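Local coordinates for protein 3-oxo-tetronate kinase (PDB 5DMH) that catalyses the ATP-dependent phosphorylation of 3-oxo-tetronate to 3-oxo-tetronate 4-phosphate, as a member of the four-carbon acid sugar kinase family, at residues L136-F150 against C246-I258. Residues are numbered along the deposited sequence; the frame is centred on the assembly and turned at random.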
loop_
_atom_site.group_PDB
_atom_site.type_symbol
_atom_site.label_atom_id
_atom_site.label_comp_id
_atom_site.label_asym_id
_atom_site.label_seq_id
_atom_site.Cartn_x
_atom_site.Cartn_y
_atom_site.Cartn_z
ATOM N N LEU A 136 -0.770 -6.430 -18.572
ATOM C CA LEU A 136 -0.008 -6.366 -19.824
ATOM C C LEU A 136 -0.828 -6.879 -21.010
ATOM O O LEU A 136 -0.880 -6.229 -22.052
ATOM C CB LEU A 136 1.285 -7.169 -19.730
ATOM C CG LEU A 136 2.442 -6.520 -18.992
ATOM C CD1 LEU A 136 3.608 -7.548 -18.933
ATOM C CD2 LEU A 136 2.866 -5.215 -19.657
ATOM N N ALA A 137 -1.470 -8.033 -20.840
ATOM C CA ALA A 137 -2.270 -8.615 -21.906
ATOM C C ALA A 137 -3.394 -7.666 -22.287
ATOM O O ALA A 137 -3.626 -7.434 -23.480
ATOM C CB ALA A 137 -2.827 -9.950 -21.498
ATOM N N ALA A 138 -4.081 -7.109 -21.290
ATOM C CA ALA A 138 -5.201 -6.226 -21.577
ATOM C C ALA A 138 -4.747 -4.909 -22.217
ATOM O O ALA A 138 -5.477 -4.322 -23.022
ATOM C CB ALA A 138 -6.059 -5.995 -20.352
ATOM N N LEU A 139 -3.513 -4.497 -21.920
ATOM C CA LEU A 139 -2.916 -3.336 -22.577
ATOM C C LEU A 139 -2.236 -3.676 -23.925
ATOM O O LEU A 139 -1.770 -2.776 -24.623
ATOM C CB LEU A 139 -1.875 -2.729 -21.638
ATOM C CG LEU A 139 -2.039 -1.423 -20.843
ATOM C CD1 LEU A 139 -3.361 -0.716 -20.914
ATOM C CD2 LEU A 139 -1.624 -1.626 -19.386
ATOM N N ASP A 140 -2.166 -4.968 -24.261
ATOM C CA ASP A 140 -1.432 -5.456 -25.429
ATOM C C ASP A 140 0.031 -4.979 -25.428
ATOM O O ASP A 140 0.559 -4.522 -26.447
ATOM C CB ASP A 140 -2.105 -5.039 -26.732
ATOM C CG ASP A 140 -1.506 -5.739 -27.940
ATOM O OD1 ASP A 140 -1.088 -6.915 -27.824
ATOM O OD2 ASP A 140 -1.441 -5.115 -29.006
ATOM N N SER A 141 0.664 -5.099 -24.269
ATOM C CA SER A 141 2.067 -4.734 -24.085
ATOM C C SER A 141 2.864 -5.985 -23.749
ATOM O O SER A 141 2.384 -6.844 -23.013
ATOM C CB SER A 141 2.209 -3.716 -22.958
ATOM O OG SER A 141 3.550 -3.279 -22.849
ATOM N N ASP A 142 4.102 -6.068 -24.246
ATOM C CA ASP A 142 4.895 -7.263 -24.067
ATOM C C ASP A 142 5.954 -7.167 -22.982
ATOM O O ASP A 142 6.751 -8.101 -22.815
ATOM C CB ASP A 142 5.541 -7.688 -25.405
ATOM C CG ASP A 142 6.608 -6.716 -25.902
ATOM O OD1 ASP A 142 6.997 -5.787 -25.167
ATOM O OD2 ASP A 142 7.078 -6.898 -27.052
ATOM N N PHE A 143 5.938 -6.089 -22.208
ATOM C CA PHE A 143 6.977 -5.894 -21.188
ATOM C C PHE A 143 6.636 -4.885 -20.107
ATOM O O PHE A 143 6.112 -3.815 -20.389
ATOM C CB PHE A 143 8.259 -5.415 -21.858
ATOM C CG PHE A 143 9.400 -5.186 -20.906
ATOM C CD1 PHE A 143 10.249 -6.216 -20.584
ATOM C CD2 PHE A 143 9.626 -3.931 -20.339
ATOM C CE1 PHE A 143 11.307 -6.011 -19.718
ATOM C CE2 PHE A 143 10.689 -3.717 -19.486
ATOM C CZ PHE A 143 11.529 -4.765 -19.172
ATOM N N THR A 144 7.001 -5.203 -18.874
ATOM C CA THR A 144 7.018 -4.180 -17.826
ATOM C C THR A 144 8.149 -4.458 -16.879
ATOM O O THR A 144 8.778 -5.506 -16.967
ATOM C CB THR A 144 5.698 -4.092 -17.052
ATOM O OG1 THR A 144 5.721 -2.913 -16.257
ATOM C CG2 THR A 144 5.499 -5.296 -16.180
ATOM N N ILE A 145 8.431 -3.497 -16.010
ATOM C CA ILE A 145 9.379 -3.707 -14.931
ATOM C C ILE A 145 8.612 -3.964 -13.639
ATOM O O ILE A 145 7.420 -3.618 -13.499
ATOM C CB ILE A 145 10.328 -2.514 -14.697
ATOM C CG1 ILE A 145 9.550 -1.238 -14.386
ATOM C CG2 ILE A 145 11.275 -2.342 -15.910
ATOM C CD1 ILE A 145 10.415 -0.147 -13.850
ATOM N N ALA A 146 9.328 -4.555 -12.693
ATOM C CA ALA A 146 8.829 -4.834 -11.364
ATOM C C ALA A 146 9.896 -4.316 -10.386
ATOM O O ALA A 146 10.975 -4.898 -10.262
ATOM C CB ALA A 146 8.626 -6.329 -11.196
ATOM N N CYS A 147 9.613 -3.199 -9.736
ATOM C CA CYS A 147 10.595 -2.552 -8.886
ATOM C C CYS A 147 9.997 -2.086 -7.582
ATOM O O CYS A 147 9.508 -0.947 -7.483
ATOM C CB CYS A 147 11.186 -1.323 -9.585
ATOM S SG CYS A 147 12.614 -0.639 -8.688
ATOM N N PRO A 148 10.063 -2.943 -6.564
ATOM C CA PRO A 148 9.593 -2.528 -5.232
ATOM C C PRO A 148 10.557 -1.652 -4.424
ATOM O O PRO A 148 10.267 -1.388 -3.262
ATOM C CB PRO A 148 9.380 -3.854 -4.526
ATOM C CG PRO A 148 10.401 -4.809 -5.179
ATOM C CD PRO A 148 10.408 -4.381 -6.619
ATOM N N ALA A 149 11.679 -1.203 -4.996
ATOM C CA ALA A 149 12.650 -0.438 -4.211
ATOM C C ALA A 149 12.069 0.869 -3.632
ATOM O O ALA A 149 11.223 1.547 -4.267
ATOM C CB ALA A 149 13.877 -0.142 -5.053
ATOM N N PHE A 150 12.565 1.240 -2.452
ATOM C CA PHE A 150 12.046 2.382 -1.724
ATOM C C PHE A 150 13.129 2.825 -0.729
ATOM O O PHE A 150 13.021 2.572 0.466
ATOM C CB PHE A 150 10.756 1.928 -0.988
ATOM C CG PHE A 150 9.892 3.057 -0.441
ATOM C CD1 PHE A 150 10.320 4.373 -0.431
ATOM C CD2 PHE A 150 8.629 2.771 0.055
ATOM C CE1 PHE A 150 9.524 5.368 0.059
ATOM C CE2 PHE A 150 7.821 3.762 0.546
ATOM C CZ PHE A 150 8.261 5.073 0.552
ATOM N N CYS A 246 11.436 4.389 -18.614
ATOM C CA CYS A 246 10.130 3.780 -18.843
ATOM C C CYS A 246 9.035 4.765 -19.270
ATOM O O CYS A 246 7.867 4.424 -19.217
ATOM C CB CYS A 246 9.674 3.029 -17.583
ATOM S SG CYS A 246 10.707 1.608 -17.142
ATOM N N ALA A 247 9.413 5.953 -19.729
ATOM C CA ALA A 247 8.441 6.956 -20.144
ATOM C C ALA A 247 7.498 6.398 -21.206
ATOM O O ALA A 247 6.351 6.826 -21.299
ATOM C CB ALA A 247 9.159 8.183 -20.687
ATOM N N ASN A 248 8.003 5.455 -22.004
ATOM C CA ASN A 248 7.273 4.903 -23.149
ATOM C C ASN A 248 6.520 3.596 -22.873
ATOM O O ASN A 248 5.946 3.014 -23.791
ATOM C CB ASN A 248 8.262 4.629 -24.301
ATOM C CG ASN A 248 9.183 3.417 -24.033
ATOM O OD1 ASN A 248 9.531 3.115 -22.884
ATOM N ND2 ASN A 248 9.580 2.730 -25.102
ATOM N N LEU A 249 6.548 3.111 -21.634
ATOM C CA LEU A 249 5.820 1.895 -21.291
ATOM C C LEU A 249 4.387 2.204 -20.854
ATOM O O LEU A 249 4.166 3.083 -20.025
ATOM C CB LEU A 249 6.531 1.116 -20.191
ATOM C CG LEU A 249 7.902 0.515 -20.485
ATOM C CD1 LEU A 249 8.398 -0.269 -19.250
ATOM C CD2 LEU A 249 7.863 -0.351 -21.728
ATOM N N PRO A 250 3.402 1.486 -21.429
ATOM C CA PRO A 250 2.008 1.556 -20.985
ATOM C C PRO A 250 1.832 1.209 -19.498
ATOM O O PRO A 250 0.952 1.792 -18.832
ATOM C CB PRO A 250 1.322 0.493 -21.847
ATOM C CG PRO A 250 2.163 0.346 -23.043
ATOM C CD PRO A 250 3.556 0.684 -22.656
ATOM N N LEU A 251 2.621 0.249 -19.006
ATOM C CA LEU A 251 2.508 -0.253 -17.620
ATOM C C LEU A 251 3.863 -0.275 -16.912
ATOM O O LEU A 251 4.861 -0.737 -17.467
ATOM C CB LEU A 251 1.948 -1.685 -17.612
ATOM C CG LEU A 251 1.709 -2.326 -16.257
ATOM C CD1 LEU A 251 0.597 -1.628 -15.464
ATOM C CD2 LEU A 251 1.425 -3.836 -16.386
ATOM N N ILE A 252 3.883 0.254 -15.692
ATOM C CA ILE A 252 5.024 0.188 -14.807
ATOM C C ILE A 252 4.505 -0.423 -13.490
ATOM O O ILE A 252 3.407 -0.092 -13.074
ATOM C CB ILE A 252 5.618 1.612 -14.554
ATOM C CG1 ILE A 252 6.212 2.168 -15.857
ATOM C CG2 ILE A 252 6.687 1.549 -13.478
ATOM C CD1 ILE A 252 6.463 3.650 -15.863
ATOM N N THR A 253 5.282 -1.323 -12.876
ATOM C CA THR A 253 4.901 -1.962 -11.613
ATOM C C THR A 253 5.989 -1.869 -10.543
ATOM O O THR A 253 7.198 -1.835 -10.825
ATOM C CB THR A 253 4.474 -3.426 -11.782
ATOM O OG1 THR A 253 5.590 -4.322 -11.628
ATOM C CG2 THR A 253 3.743 -3.667 -13.122
ATOM N N GLY A 254 5.540 -1.786 -9.298
ATOM C CA GLY A 254 6.448 -1.659 -8.183
ATOM C C GLY A 254 5.800 -1.076 -6.957
ATOM O O GLY A 254 4.567 -1.075 -6.803
ATOM N N GLY A 255 6.649 -0.564 -6.076
ATOM C CA GLY A 255 6.193 0.176 -4.917
ATOM C C GLY A 255 6.016 1.641 -5.264
ATOM O O GLY A 255 5.872 2.011 -6.425
ATOM N N SER A 256 6.033 2.507 -4.254
ATOM C CA SER A 256 5.814 3.912 -4.515
ATOM C C SER A 256 7.051 4.564 -5.101
ATOM O O SER A 256 6.934 5.565 -5.778
ATOM C CB SER A 256 5.358 4.664 -3.257
ATOM O OG SER A 256 6.342 4.626 -2.283
ATOM N N GLY A 257 8.230 4.024 -4.816
ATOM C CA GLY A 257 9.462 4.635 -5.284
ATOM C C GLY A 257 9.559 4.711 -6.792
ATOM O O GLY A 257 10.110 5.672 -7.358
ATOM N N ILE A 258 9.051 3.686 -7.469
ATOM C CA ILE A 258 9.174 3.665 -8.930
ATOM C C ILE A 258 8.366 4.801 -9.582
ATOM O O ILE A 258 8.572 5.127 -10.760
ATOM C CB ILE A 258 8.800 2.298 -9.510
ATOM C CG1 ILE A 258 9.271 2.173 -10.958
ATOM C CG2 ILE A 258 7.287 2.057 -9.480
ATOM C CD1 ILE A 258 10.789 2.390 -11.149
HETATM O O HOH W 1 4.099 -1.904 -20.491
HETATM O O HOH W 2 9.131 1.176 -5.892
#
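Strands 144-147 and 251-254 run parallel at 18°, their axes 4.5 Å apart, and pair A146 with T253 and C147 with G254 in the parallel sheet of the sugar-binding N-terminal domain, between strands 228-231 and 111-115. C147 N donates to T253 O at 3.0 Å and G255 N to C147 O, whereas the T253 N to I145 O bond is weak. The T253 hydroxyl reinforces it: OG1 lies in the carbonyl plane of I145 and donates to a lone pair of its O at 2.7 Å, while it also bonds Y116. T144 makes the reverse reach nearer the start of the strands: its OG1 donates to L251 O from above the carbonyl plane; chi1 of -168° turns the hydroxyl away from its own N and leaves CG2 to meet CG2 of T253. Beta-branched I145 serves the other face, the one shared with C147. I145 CD1 reaches both C246 SG and I258 CD1, each at 3.7 Å, and I145 CG1 lies against I252 CG2. At the N-terminal end, L136 CD2 and L251 CD2 meet as their side chains cross at about a right angle, closing helix 128-139 over the strand, and the compact ring of P250 fits beside L139. Water 1 bridges S141 OG, F143 O and L251 N where the strands diverge. At the other end, the backbone angles of G254 and its closeness to C147 O call for glycine. Beyond it S256 OG, held by D46, sits 3.3 Å from F150 CE2, over one ring face and offset toward the rim.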